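Local coordinates for condensin complex subunit 3 (Schizosaccharomyces pombe, PDB 5OQR), which serves as a regulatory subunit of condensin, the complex required to convert interphase chromatin into condensed, mitotic-like chromosomes, at residues L708-A711 with N712-E716; L737-P740 with T741-S745; D76-Q79 with P80-H84; L45-K48 with K49-N53. All coordinates share one frame; numbering follows the deposited sequence.

In the fold
The four contacts are short local turns lying toward the two ends of one long, curved array of HEAT-type helices, in which helix is the sole regular structure. Contacts 1 and 2 belong to the C-terminal end: their centres are about 14 Å apart, and they touch where Leu708 CD2 meets Leu743 CD1 at 3.9 Å and where Ala711 CB meets Leu737 CD1 at 3.7 Å. Contacts 3 and 4 belong to the N-terminal end, with centres about 22 Å apart and nearest atoms about 6 Å apart, not touching. Between the ends, the centres of contacts 1 and 3 are about 67 Å apart. Contact 4 also lies against another protein chain.

Contact 1 (L708-A711 with N712-E716); sequences LHLA and NMIFE
Ala711 meets Phe715 one turn further along helix 706-717, part of HEAT repeat 9, with Ala711 CB 4.3 Å from Phe715 CE2. With Asn712 and Met713 it forms the middle of this turn, and each of the three looks to a different side. Ala711 offers a single methyl group, small enough for the neighbouring helix 725-736 to come close. The backbone bond from Phe715 N to Ala711 O, 3.0 Å long, is nearly straight at 170° and fastens the same pair.

Asn712 sits on the buried side facing helix 745-759, where a polar side chain needs a partner. Its OD1 finds one in the hydroxyl of Thr751, while its backbone N makes a weak 3.3 Å bond to Leu708 O.

Met713 packs on His709, one helical turn back. The flexible thioether suits this place because it can curl: bent at chi2 (-57°) and again at chi3, the chain lays CG over one face of the imidazole, 4.1 Å from its centroid. This is a CH-pi contact, and the ring also stacks with Trp643 of helix 639-661. Beneath the two side chains, Met713 N donates to His709 O over 3.1 Å. The sulfur goes beyond the face and approaches the ring obliquely, Met713 SD lying 3.6 Å from His709 NE2.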
ATOM      1  N   LEU A 708     -27.163 -16.168  -6.120  1.00 29.55           N
ATOM      2  CA  LEU A 708     -28.104 -17.240  -6.414  1.00 30.03           C
ATOM      3  C   LEU A 708     -27.818 -17.855  -7.776  1.00 29.77           C
ATOM      4  O   LEU A 708     -28.030 -19.057  -7.970  1.00 33.44           O
ATOM      5  CB  LEU A 708     -29.540 -16.721  -6.348  1.00 30.27           C
ATOM      6  CG  LEU A 708     -30.616 -17.798  -6.200  1.00 27.76           C
ATOM      7  CD1 LEU A 708     -30.478 -18.536  -4.875  1.00 34.05           C
ATOM      8  CD2 LEU A 708     -31.997 -17.184  -6.318  1.00 37.88           C
ATOM      9  N   HIS A 709     -27.337 -17.052  -8.725  1.00 29.80           N
ATOM     10  CA  HIS A 709     -26.859 -17.603  -9.986  1.00 28.71           C
ATOM     11  C   HIS A 709     -25.629 -18.471  -9.765  1.00 28.09           C
ATOM     12  O   HIS A 709     -25.459 -19.499 -10.428  1.00 28.55           O
ATOM     13  CB  HIS A 709     -26.550 -16.471 -10.967  1.00 29.33           C
ATOM     14  CG  HIS A 709     -25.814 -16.918 -12.190  1.00 28.97           C
ATOM     15  ND1 HIS A 709     -24.543 -16.483 -12.495  1.00 33.36           N
ATOM     16  CD2 HIS A 709     -26.165 -17.773 -13.179  1.00 24.79           C
ATOM     17  CE1 HIS A 709     -24.144 -17.046 -13.622  1.00 30.80           C
ATOM     18  NE2 HIS A 709     -25.110 -17.833 -14.057  1.00 33.97           N
ATOM     19  N   LEU A 710     -24.762 -18.077  -8.831  1.00 29.38           N
ATOM     20  CA  LEU A 710     -23.572 -18.869  -8.544  1.00 29.94           C
ATOM     21  C   LEU A 710     -23.941 -20.202  -7.904  1.00 30.31           C
ATOM     22  O   LEU A 710     -23.283 -21.219  -8.150  1.00 30.38           O
ATOM     23  CB  LEU A 710     -22.629 -18.079  -7.638  1.00 27.01           C
ATOM     24  CG  LEU A 710     -21.308 -18.761  -7.282  1.00 33.66           C
ATOM     25  CD1 LEU A 710     -20.489 -19.043  -8.528  1.00 36.64           C
ATOM     26  CD2 LEU A 710     -20.524 -17.910  -6.306  1.00 29.41           C
ATOM     27  N   ALA A 711     -24.982 -20.216  -7.072  1.00 37.00           N
ATOM     28  CA  ALA A 711     -25.475 -21.473  -6.523  1.00 25.25           C
ATOM     29  C   ALA A 711     -25.844 -22.442  -7.638  1.00 27.75           C
ATOM     30  O   ALA A 711     -25.453 -23.613  -7.617  1.00 31.80           O
ATOM     31  CB  ALA A 711     -26.675 -21.207  -5.618  1.00 24.28           C
ATOM     32  N   ASN A 712     -26.592 -21.963  -8.634  1.00 29.42           N
ATOM     33  CA  ASN A 712     -26.933 -22.804  -9.774  1.00 29.15           C
ATOM     34  C   ASN A 712     -25.681 -23.312 -10.479  1.00 35.05           C
ATOM     35  O   ASN A 712     -25.625 -24.473 -10.900  1.00 33.98           O
ATOM     36  CB  ASN A 712     -27.819 -22.030 -10.749  1.00 29.77           C
ATOM     37  CG  ASN A 712     -29.096 -21.539 -10.107  1.00 27.87           C
ATOM     38  OD1 ASN A 712     -29.586 -22.125  -9.142  1.00 28.21           O
ATOM     39  ND2 ASN A 712     -29.644 -20.455 -10.638  1.00 34.77           N
ATOM     40  N   MET A 713     -24.664 -22.457 -10.622  1.00 37.15           N
ATOM     41  CA  MET A 713     -23.410 -22.890 -11.231  1.00 29.43           C
ATOM     42  C   MET A 713     -22.786 -24.027 -10.434  1.00 29.19           C
ATOM     43  O   MET A 713     -22.337 -25.029 -11.001  1.00 35.84           O
ATOM     44  CB  MET A 713     -22.433 -21.716 -11.328  1.00 37.00           C
ATOM     45  CG  MET A 713     -22.918 -20.546 -12.166  1.00 37.96           C
ATOM     46  SD  MET A 713     -23.336 -21.000 -13.855  1.00 40.30           S
ATOM     47  CE  MET A 713     -21.752 -21.573 -14.455  1.00 38.47           C
ATOM     48  N   ILE A 714     -22.739 -23.879  -9.112  1.00 26.90           N
ATOM     49  CA  ILE A 714     -22.140 -24.905  -8.263  1.00 34.72           C
ATOM     50  C   ILE A 714     -22.873 -26.231  -8.435  1.00 36.75           C
ATOM     51  O   ILE A 714     -22.251 -27.279  -8.646  1.00 38.14           O
ATOM     52  CB  ILE A 714     -22.135 -24.440  -6.795  1.00 34.67           C
ATOM     53  CG1 ILE A 714     -21.223 -23.219  -6.646  1.00 26.37           C
ATOM     54  CG2 ILE A 714     -21.680 -25.564  -5.870  1.00 42.07           C
ATOM     55  CD1 ILE A 714     -21.301 -22.533  -5.303  1.00 28.58           C
ATOM     56  N   PHE A 715     -24.206 -26.209  -8.359  1.00 32.19           N
ATOM     57  CA  PHE A 715     -24.969 -27.446  -8.498  1.00 35.57           C
ATOM     58  C   PHE A 715     -24.641 -28.155  -9.803  1.00 39.12           C
ATOM     59  O   PHE A 715     -24.551 -29.387  -9.845  1.00 41.25           O
ATOM     60  CB  PHE A 715     -26.469 -27.155  -8.414  1.00 31.17           C
ATOM     61  CG  PHE A 715     -26.935 -26.762  -7.044  1.00 29.76           C
ATOM     62  CD1 PHE A 715     -26.598 -27.520  -5.939  1.00 27.00           C
ATOM     63  CD2 PHE A 715     -27.702 -25.627  -6.861  1.00 28.45           C
ATOM     64  CE1 PHE A 715     -27.020 -27.158  -4.683  1.00 23.97           C
ATOM     65  CE2 PHE A 715     -28.125 -25.260  -5.605  1.00 27.82           C
ATOM     66  CZ  PHE A 715     -27.783 -26.026  -4.515  1.00 27.49           C
ATOM     67  N   GLU A 716     -24.455 -27.395 -10.881  1.00 34.48           N
ATOM     68  CA  GLU A 716     -24.176 -27.988 -12.182  1.00 33.31           C
ATOM     69  C   GLU A 716     -22.738 -28.468 -12.324  1.00 35.89           C
ATOM     70  O   GLU A 716     -22.453 -29.249 -13.236  1.00 48.79           O
ATOM     71  CB  GLU A 716     -24.491 -26.981 -13.287  1.00 41.67           C
ATOM     72  CG  GLU A 716     -25.975 -26.788 -13.534  1.00 47.64           C
ATOM     73  CD  GLU A 716     -26.269 -25.593 -14.415  1.00 52.15           C
ATOM     74  OE1 GLU A 716     -25.329 -24.832 -14.722  1.00 59.58           O
ATOM     75  OE2 GLU A 716     -27.441 -25.416 -14.804  1.00 57.92           O
TER

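Contact 2 (L737-P740 with T741-S745); sequences LKIP and TDLPS
Pro740 O and Leu743 N are brought together on one hydroxyl, that of Tyr748: its OH hydrogen-bonds to both, accepting from the amide N-H of Leu743 and donating to the carbonyl of Pro740. This double grip pins the bend between helices 725-736 and 745-759, the interhelical loop that closes HEAT repeat 9. Tyrosine suits the task, since its long rigid ring carries a hydroxyl from the first turn of the second helix back to the loop.

Around the bend the chain doubles back far enough for side chains three residues apart to meet. Leu743 reaches over to the pyrrolidine ring of Pro740 and crosses it obliquely, its CD1 3.7 Å from Pro740 CG. The same methyl is 4.5 Å from Ile739 CG2, a looser touch. Leucine fits here because its fork straddles Pro740 CG, with CD1 and CD2 both in touch with it, while CD1 also extends to Ile739; CG anti to the carbonyl carbon (chi1 -62°) swings this fork back onto the proline ring. With an alanine here, the ring of Pro740 would probably lose this apolar cover and a gap would open beside Ile739.

Thr741 and Asp742 occupy the exposed outer part of the bend, where polar side chains can meet water. Pro744 follows at the N-cap of helix 745-759, a place that needs no amide donor. Asp742 turns its carboxylate inward, chi1 65°, and sets OD1 3.4 Å from Pro740 CB.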
ATOM      1  N   LEU A 737     -22.684 -18.138   0.644  1.00 36.55           N
ATOM      2  CA  LEU A 737     -23.391 -17.254  -0.270  1.00 30.15           C
ATOM      3  C   LEU A 737     -24.266 -16.274   0.500  1.00 32.34           C
ATOM      4  O   LEU A 737     -24.766 -16.570   1.588  1.00 37.83           O
ATOM      5  CB  LEU A 737     -24.246 -18.063  -1.242  1.00 27.79           C
ATOM      6  CG  LEU A 737     -23.506 -19.032  -2.163  1.00 32.79           C
ATOM      7  CD1 LEU A 737     -24.496 -19.890  -2.931  1.00 33.85           C
ATOM      8  CD2 LEU A 737     -22.603 -18.283  -3.120  1.00 35.85           C
ATOM      9  N   LYS A 738     -24.438 -15.093  -0.076  1.00 33.73           N
ATOM     10  CA  LYS A 738     -25.294 -14.048   0.471  1.00 34.40           C
ATOM     11  C   LYS A 738     -26.516 -13.949  -0.435  1.00 32.55           C
ATOM     12  O   LYS A 738     -26.507 -13.238  -1.441  1.00 37.50           O
ATOM     13  CB  LYS A 738     -24.560 -12.720   0.560  1.00 47.91           C
ATOM     14  CG  LYS A 738     -23.739 -12.542   1.830  1.00 57.04           C
ATOM     15  CD  LYS A 738     -23.381 -11.081   2.053  1.00 84.61           C
ATOM     16  CE  LYS A 738     -24.584 -10.262   2.515  1.00 94.43           C
ATOM     17  NZ  LYS A 738     -24.439  -8.819   2.182  1.00 78.26           N
ATOM     18  N   ILE A 739     -27.567 -14.667  -0.068  1.00 35.81           N
ATOM     19  CA  ILE A 739     -28.801 -14.714  -0.845  1.00 30.67           C
ATOM     20  C   ILE A 739     -29.782 -13.733  -0.212  1.00 28.62           C
ATOM     21  O   ILE A 739     -30.112 -13.891   0.970  1.00 36.00           O
ATOM     22  CB  ILE A 739     -29.386 -16.134  -0.878  1.00 33.25           C
ATOM     23  CG1 ILE A 739     -28.296 -17.153  -1.227  1.00 26.78           C
ATOM     24  CG2 ILE A 739     -30.529 -16.212  -1.875  1.00 36.77           C
ATOM     25  CD1 ILE A 739     -27.622 -16.923  -2.566  1.00 30.40           C
ATOM     26  N   PRO A 740     -30.246 -12.714  -0.930  1.00 28.35           N
ATOM     27  CA  PRO A 740     -31.275 -11.838  -0.364  1.00 43.02           C
ATOM     28  C   PRO A 740     -32.606 -12.562  -0.231  1.00 44.87           C
ATOM     29  O   PRO A 740     -32.848 -13.605  -0.841  1.00 43.63           O
ATOM     30  CB  PRO A 740     -31.361 -10.683  -1.367  1.00 45.85           C
ATOM     31  CG  PRO A 740     -30.787 -11.218  -2.622  1.00 38.12           C
ATOM     32  CD  PRO A 740     -29.756 -12.216  -2.225  1.00 33.62           C
ATOM     33  N   THR A 741     -33.478 -11.983   0.590  1.00 47.05           N
ATOM     34  CA  THR A 741     -34.765 -12.584   0.910  1.00 46.04           C
ATOM     35  C   THR A 741     -35.931 -11.922   0.189  1.00 53.19           C
ATOM     36  O   THR A 741     -37.081 -12.306   0.421  1.00 52.70           O
ATOM     37  CB  THR A 741     -35.007 -12.526   2.421  1.00 40.63           C
ATOM     38  OG1 THR A 741     -35.143 -11.161   2.832  1.00 43.17           O
ATOM     39  CG2 THR A 741     -33.852 -13.165   3.176  1.00 34.85           C
ATOM     40  N   ASP A 742     -35.667 -10.945  -0.676  1.00 57.40           N
ATOM     41  CA  ASP A 742     -36.715 -10.207  -1.369  1.00 49.25           C
ATOM     42  C   ASP A 742     -36.770 -10.521  -2.857  1.00 46.26           C
ATOM     43  O   ASP A 742     -37.438  -9.802  -3.606  1.00 52.44           O
ATOM     44  CB  ASP A 742     -36.519  -8.704  -1.164  1.00 63.35           C
ATOM     45  CG  ASP A 742     -35.241  -8.190  -1.800  1.00 72.78           C
ATOM     46  OD1 ASP A 742     -34.289  -8.983  -1.950  1.00 71.71           O
ATOM     47  OD2 ASP A 742     -35.187  -6.990  -2.148  1.00 82.48           O
ATOM     48  N   LEU A 743     -36.094 -11.576  -3.306  1.00 45.14           N
ATOM     49  CA  LEU A 743     -36.109 -11.920  -4.714  1.00 44.61           C
ATOM     50  C   LEU A 743     -37.455 -12.532  -5.097  1.00 46.99           C
ATOM     51  O   LEU A 743     -38.215 -12.981  -4.236  1.00 46.68           O
ATOM     52  CB  LEU A 743     -34.988 -12.904  -5.036  1.00 42.23           C
ATOM     53  CG  LEU A 743     -33.559 -12.418  -4.801  1.00 43.95           C
ATOM     54  CD1 LEU A 743     -32.587 -13.584  -4.865  1.00 41.24           C
ATOM     55  CD2 LEU A 743     -33.180 -11.355  -5.818  1.00 42.94           C
ATOM     56  N   PRO A 744     -37.777 -12.550  -6.390  1.00 49.99           N
ATOM     57  CA  PRO A 744     -38.975 -13.261  -6.841  1.00 45.12           C
ATOM     58  C   PRO A 744     -38.939 -14.727  -6.435  1.00 42.42           C
ATOM     59  O   PRO A 744     -37.880 -15.323  -6.240  1.00 40.61           O
ATOM     60  CB  PRO A 744     -38.931 -13.104  -8.364  1.00 39.49           C
ATOM     61  CG  PRO A 744     -38.151 -11.872  -8.592  1.00 45.87           C
ATOM     62  CD  PRO A 744     -37.151 -11.779  -7.475  1.00 48.68           C
ATOM     63  N   SER A 745     -40.134 -15.311  -6.321  1.00 49.57           N
ATOM     64  CA  SER A 745     -40.239 -16.713  -5.930  1.00 50.08           C
ATOM     65  C   SER A 745     -39.719 -17.645  -7.018  1.00 48.80           C
ATOM     66  O   SER A 745     -39.142 -18.691  -6.708  1.00 42.64           O
ATOM     67  CB  SER A 745     -41.691 -17.057  -5.594  1.00 50.02           C
ATOM     68  OG  SER A 745     -42.142 -16.324  -4.469  1.00 64.28           O
TER

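Contact 3 (D76-Q79 with P80-H84); sequences DIVQ and PILKH
Val78 and Leu82 make the tight side of this first helical turn. They lie side by side and point the same way, Val78 CG1 touching Leu82 CD1 at 3.8 Å. Valine holds CG1 anti to its own amide nitrogen (chi1 177°), which turns that branch along the helix toward the leucine. The backbone bond from Leu82 N to Val78 O, 3.1 Å, runs beneath the pair. Helix 94-108 receives both side chains, with Val107 against Val78 and Ile104 against Leu82, so branched apolar residues suit this face.

Ile81 is buried too, packed on Leu38 and Leu41 of helix 33-42, and its N donates to Ile77 O over 3.2 Å. These bonds start helix 78-86, the opening helix of HEAT repeat 2 in the superhelical stack. Proline is well placed in such a first turn: Pro80 has no N-H to give, and its CD lies 3.2 Å from Asp76 O, near the acceptor an amide might otherwise have reached. A glycine in its place would remove the ring that rests on Glu34, and is likely to leave the backbone of this turn freer to rotate about the N-CA bond.

The other side is looser. Asp76 is exposed, its carboxylate leading away from the turn, while Lys83 is exposed as well, with a long chain that only begins in contact. Its CG is 3.2 Å from Gln79 O, whose carbonyl also takes the bond from Lys83 N at 2.9 Å, with an angle of 161° at the hydrogen; beyond CG the lysine bends at chi3 and chi4 and carries its ammonium outward.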
ATOM      1  N   ASP A  76      11.830  -2.695  52.057  1.00123.60           N
ATOM      2  CA  ASP A  76      11.894  -3.264  50.714  1.00117.54           C
ATOM      3  C   ASP A  76      10.671  -4.154  50.538  1.00111.55           C
ATOM      4  O   ASP A  76      10.662  -5.310  50.967  1.00111.35           O
ATOM      5  CB  ASP A  76      13.188  -4.042  50.506  1.00125.48           C
ATOM      6  CG  ASP A  76      14.410  -3.144  50.473  1.00137.77           C
ATOM      7  OD1 ASP A  76      14.249  -1.924  50.259  1.00141.26           O
ATOM      8  OD2 ASP A  76      15.534  -3.657  50.654  1.00133.38           O
ATOM      9  N   ILE A  77       9.636  -3.608  49.903  1.00114.30           N
ATOM     10  CA  ILE A  77       8.391  -4.333  49.670  1.00112.20           C
ATOM     11  C   ILE A  77       8.247  -4.793  48.227  1.00108.66           C
ATOM     12  O   ILE A  77       7.384  -5.643  47.950  1.00102.59           O
ATOM     13  CB  ILE A  77       7.165  -3.490  50.087  1.00106.22           C
ATOM     14  CG1 ILE A  77       5.868  -4.280  49.891  1.00101.52           C
ATOM     15  CG2 ILE A  77       7.129  -2.174  49.315  1.00108.35           C
ATOM     16  CD1 ILE A  77       4.643  -3.613  50.465  1.00106.56           C
ATOM     17  N   VAL A  78       9.078  -4.298  47.309  1.00111.29           N
ATOM     18  CA  VAL A  78       8.995  -4.740  45.922  1.00109.29           C
ATOM     19  C   VAL A  78       9.474  -6.181  45.790  1.00105.20           C
ATOM     20  O   VAL A  78       8.946  -6.951  44.979  1.00105.49           O
ATOM     21  CB  VAL A  78       9.796  -3.794  45.009  1.00116.14           C
ATOM     22  CG1 VAL A  78       9.781  -4.301  43.566  1.00112.31           C
ATOM     23  CG2 VAL A  78       9.221  -2.390  45.080  1.00113.07           C
ATOM     24  N   GLN A  79      10.483  -6.571  46.577  1.00102.62           N
ATOM     25  CA  GLN A  79      10.997  -7.936  46.466  1.00104.26           C
ATOM     26  C   GLN A  79       9.995  -8.947  47.002  1.00105.83           C
ATOM     27  O   GLN A  79       9.700  -9.927  46.297  1.00100.08           O
ATOM     28  CB  GLN A  79      12.353  -8.052  47.169  1.00112.64           C
ATOM     29  CG  GLN A  79      13.329  -6.910  46.875  1.00109.32           C
ATOM     30  CD  GLN A  79      14.456  -7.307  45.942  1.00115.78           C
ATOM     31  OE1 GLN A  79      14.536  -8.445  45.484  1.00117.30           O
ATOM     32  NE2 GLN A  79      15.339  -6.360  45.653  1.00119.09           N
ATOM     33  N   PRO A  80       9.425  -8.780  48.198  1.00107.38           N
ATOM     34  CA  PRO A  80       8.396  -9.741  48.637  1.00103.47           C
ATOM     35  C   PRO A  80       7.198  -9.811  47.704  1.00104.24           C
ATOM     36  O   PRO A  80       6.736 -10.910  47.369  1.00108.07           O
ATOM     37  CB  PRO A  80       8.012  -9.220  50.030  1.00105.58           C
ATOM     38  CG  PRO A  80       9.160  -8.383  50.464  1.00108.49           C
ATOM     39  CD  PRO A  80       9.704  -7.766  49.229  1.00105.01           C
ATOM     40  N   ILE A  81       6.672  -8.661  47.276  1.00100.22           N
ATOM     41  CA  ILE A  81       5.483  -8.657  46.428  1.00 98.75           C
ATOM     42  C   ILE A  81       5.753  -9.410  45.131  1.00 97.11           C
ATOM     43  O   ILE A  81       4.900 -10.158  44.641  1.00 93.54           O
ATOM     44  CB  ILE A  81       5.019  -7.211  46.162  1.00 91.00           C
ATOM     45  CG1 ILE A  81       3.681  -7.202  45.423  1.00 90.33           C
ATOM     46  CG2 ILE A  81       6.060  -6.457  45.362  1.00 98.31           C
ATOM     47  CD1 ILE A  81       3.104  -5.815  45.209  1.00 89.71           C
ATOM     48  N   LEU A  82       6.944  -9.231  44.556  1.00102.27           N
ATOM     49  CA  LEU A  82       7.275  -9.942  43.326  1.00105.32           C
ATOM     50  C   LEU A  82       7.454 -11.431  43.585  1.00106.27           C
ATOM     51  O   LEU A  82       7.033 -12.264  42.773  1.00103.48           O
ATOM     52  CB  LEU A  82       8.538  -9.351  42.696  1.00101.46           C
ATOM     53  CG  LEU A  82       8.425  -7.957  42.073  1.00 92.99           C
ATOM     54  CD1 LEU A  82       9.773  -7.523  41.522  1.00 91.79           C
ATOM     55  CD2 LEU A  82       7.369  -7.912  40.977  1.00 90.38           C
ATOM     56  N   LYS A  83       8.074 -11.790  44.709  1.00109.04           N
ATOM     57  CA  LYS A  83       8.235 -13.199  45.041  1.00105.44           C
ATOM     58  C   LYS A  83       6.885 -13.876  45.238  1.00107.81           C
ATOM     59  O   LYS A  83       6.703 -15.040  44.861  1.00103.94           O
ATOM     60  CB  LYS A  83       9.091 -13.349  46.296  1.00110.99           C
ATOM     61  CG  LYS A  83      10.567 -13.043  46.083  1.00111.41           C
ATOM     62  CD  LYS A  83      11.416 -13.630  47.195  1.00110.41           C
ATOM     63  CE  LYS A  83      11.552 -15.140  47.054  1.00113.00           C
ATOM     64  NZ  LYS A  83      11.593 -15.824  48.373  1.00112.86           N
ATOM     65  N   HIS A  84       5.925 -13.164  45.830  1.00111.48           N
ATOM     66  CA  HIS A  84       4.612 -13.755  46.069  1.00114.57           C
ATOM     67  C   HIS A  84       3.841 -13.941  44.771  1.00109.31           C
ATOM     68  O   HIS A  84       3.169 -14.962  44.582  1.00110.35           O
ATOM     69  CB  HIS A  84       3.811 -12.882  47.037  1.00114.82           C
ATOM     70  CG  HIS A  84       2.365 -13.262  47.129  1.00110.02           C
ATOM     71  ND1 HIS A  84       1.890 -14.166  48.055  1.00108.16           N
ATOM     72  CD2 HIS A  84       1.292 -12.866  46.406  1.00107.12           C
ATOM     73  CE1 HIS A  84       0.585 -14.307  47.900  1.00101.95           C
ATOM     74  NE2 HIS A  84       0.197 -13.529  46.905  1.00 90.41           N
TER

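Contact 4 (L45-K48 with K49-N53); sequences LTVK and KGNSN
Val47 and Asn51 face each other across the mouth of a short connecting loop, their side chains crossing at about a right angle, with Val47 CG1 4.1 Å from Asn51 ND2. The valine offers only a methyl, so the touch is light van der Waals contact. A second touch comes from the backbone, where Lys48 O lies 3.8 Å from Asn51 CB.

The other end of the asparagine amide is the working one. Asn51 is the N-cap of helix 52-69, and its OD1 accepts from Asn53 N over 2.9 Å with an angle of 138° at the hydrogen, closing an Asx turn. Asparagine serves because its carbonyl can replace the acceptor missing at a helix start; CG anti to the backbone N, chi1 -163°, points it there.

Further out, Gly50 lies just before the cap. Its phi of 97° would jam any CB against the preceding carbonyl, so glycine belongs here. Lys48 curls back, bent at chi2 and chi4, to place NZ 3.3 Å from Thr46 O in a weak bond.

Arg99 of helix 94-108 bonds to the loop, donating from NE to Val47 O and weakly from NH2 to Lys48 O. The loop thus joins helix 33-42 to helix 52-69 beside helix 94-108, and Val47 also rests on an apolar side chain of the other protein chain.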
ATOM      1  N   LEU A  45      -6.345 -10.765  41.671  1.00 83.76           N
ATOM      2  CA  LEU A  45      -6.231 -11.869  40.728  1.00 81.63           C
ATOM      3  C   LEU A  45      -7.582 -12.486  40.395  1.00 86.88           C
ATOM      4  O   LEU A  45      -7.710 -13.140  39.355  1.00 94.64           O
ATOM      5  CB  LEU A  45      -5.303 -12.948  41.290  1.00 75.47           C
ATOM      6  CG  LEU A  45      -3.942 -12.489  41.819  1.00 77.25           C
ATOM      7  CD1 LEU A  45      -3.047 -13.694  42.067  1.00 89.06           C
ATOM      8  CD2 LEU A  45      -3.268 -11.510  40.870  1.00 88.60           C
ATOM      9  N   THR A  46      -8.590 -12.297  41.249  1.00 84.32           N
ATOM     10  CA  THR A  46      -9.899 -12.894  41.006  1.00 94.82           C
ATOM     11  C   THR A  46     -10.741 -12.062  40.050  1.00 95.46           C
ATOM     12  O   THR A  46     -11.544 -12.620  39.295  1.00101.62           O
ATOM     13  CB  THR A  46     -10.655 -13.089  42.324  1.00104.66           C
ATOM     14  OG1 THR A  46     -11.974 -13.584  42.056  1.00124.11           O
ATOM     15  CG2 THR A  46     -10.757 -11.788  43.108  1.00 98.97           C
ATOM     16  N   VAL A  47     -10.580 -10.739  40.064  1.00 92.31           N
ATOM     17  CA  VAL A  47     -11.359  -9.878  39.184  1.00 93.36           C
ATOM     18  C   VAL A  47     -10.934 -10.100  37.740  1.00 97.88           C
ATOM     19  O   VAL A  47      -9.739 -10.099  37.418  1.00 94.53           O
ATOM     20  CB  VAL A  47     -11.205  -8.402  39.587  1.00 92.32           C
ATOM     21  CG1 VAL A  47     -11.958  -8.123  40.873  1.00 97.63           C
ATOM     22  CG2 VAL A  47      -9.734  -8.016  39.727  1.00 94.08           C
ATOM     23  N   LYS A  48     -11.915 -10.290  36.862  1.00104.40           N
ATOM     24  CA  LYS A  48     -11.647 -10.454  35.443  1.00105.93           C
ATOM     25  C   LYS A  48     -11.319  -9.106  34.804  1.00107.55           C
ATOM     26  O   LYS A  48     -11.649  -8.040  35.332  1.00104.00           O
ATOM     27  CB  LYS A  48     -12.849 -11.093  34.740  1.00 96.26           C
ATOM     28  CG  LYS A  48     -13.222 -12.483  35.249  1.00105.95           C
ATOM     29  CD  LYS A  48     -12.167 -13.510  34.884  1.00113.26           C
ATOM     30  CE  LYS A  48     -12.441 -14.874  35.497  1.00120.77           C
ATOM     31  NZ  LYS A  48     -12.109 -14.902  36.951  1.00121.22           N
ATOM     32  N   LYS A  49     -10.656  -9.163  33.651  1.00109.40           N
ATOM     33  CA  LYS A  49     -10.304  -7.944  32.940  1.00106.41           C
ATOM     34  C   LYS A  49     -11.561  -7.155  32.583  1.00103.00           C
ATOM     35  O   LYS A  49     -12.669  -7.693  32.505  1.00108.20           O
ATOM     36  CB  LYS A  49      -9.504  -8.263  31.673  1.00106.37           C
ATOM     37  CG  LYS A  49      -9.291  -7.052  30.771  1.00103.68           C
ATOM     38  CD  LYS A  49      -8.195  -7.254  29.746  1.00100.51           C
ATOM     39  CE  LYS A  49      -8.089  -6.039  28.836  1.00 90.04           C
ATOM     40  NZ  LYS A  49      -6.765  -5.938  28.168  1.00 88.13           N
ATOM     41  N   GLY A  50     -11.375  -5.857  32.369  1.00105.46           N
ATOM     42  CA  GLY A  50     -12.468  -4.956  32.087  1.00114.93           C
ATOM     43  C   GLY A  50     -12.979  -4.197  33.287  1.00112.31           C
ATOM     44  O   GLY A  50     -13.978  -3.479  33.162  1.00120.29           O
ATOM     45  N   ASN A  51     -12.328  -4.327  34.438  1.00107.17           N
ATOM     46  CA  ASN A  51     -12.771  -3.697  35.673  1.00107.01           C
ATOM     47  C   ASN A  51     -11.963  -2.422  35.883  1.00106.97           C
ATOM     48  O   ASN A  51     -10.747  -2.477  36.090  1.00106.74           O
ATOM     49  CB  ASN A  51     -12.607  -4.650  36.853  1.00107.45           C
ATOM     50  CG  ASN A  51     -13.402  -4.217  38.062  1.00114.05           C
ATOM     51  OD1 ASN A  51     -13.567  -3.025  38.314  1.00120.58           O
ATOM     52  ND2 ASN A  51     -13.909  -5.185  38.814  1.00117.46           N
ATOM     53  N   SER A  52     -12.641  -1.274  35.823  1.00107.23           N
ATOM     54  CA  SER A  52     -11.963  -0.004  36.053  1.00114.38           C
ATOM     55  C   SER A  52     -11.301   0.025  37.424  1.00118.30           C
ATOM     56  O   SER A  52     -10.219   0.601  37.588  1.00115.03           O
ATOM     57  CB  SER A  52     -12.955   1.150  35.905  1.00112.97           C
ATOM     58  OG  SER A  52     -14.220   0.808  36.445  1.00109.50           O
ATOM     59  N   ASN A  53     -11.927  -0.604  38.420  1.00122.06           N
ATOM     60  CA  ASN A  53     -11.395  -0.630  39.777  1.00119.68           C
ATOM     61  C   ASN A  53      -9.997  -1.230  39.828  1.00119.51           C
ATOM     62  O   ASN A  53      -9.026  -0.528  40.127  1.00119.29           O
ATOM     63  CB  ASN A  53     -12.318  -1.428  40.696  1.00123.16           C
ATOM     64  CG  ASN A  53     -13.621  -0.721  40.963  1.00129.18           C
ATOM     65  OD1 ASN A  53     -13.866   0.370  40.447  1.00129.39           O
ATOM     66  ND2 ASN A  53     -14.471  -1.335  41.774  1.00133.78           N
TER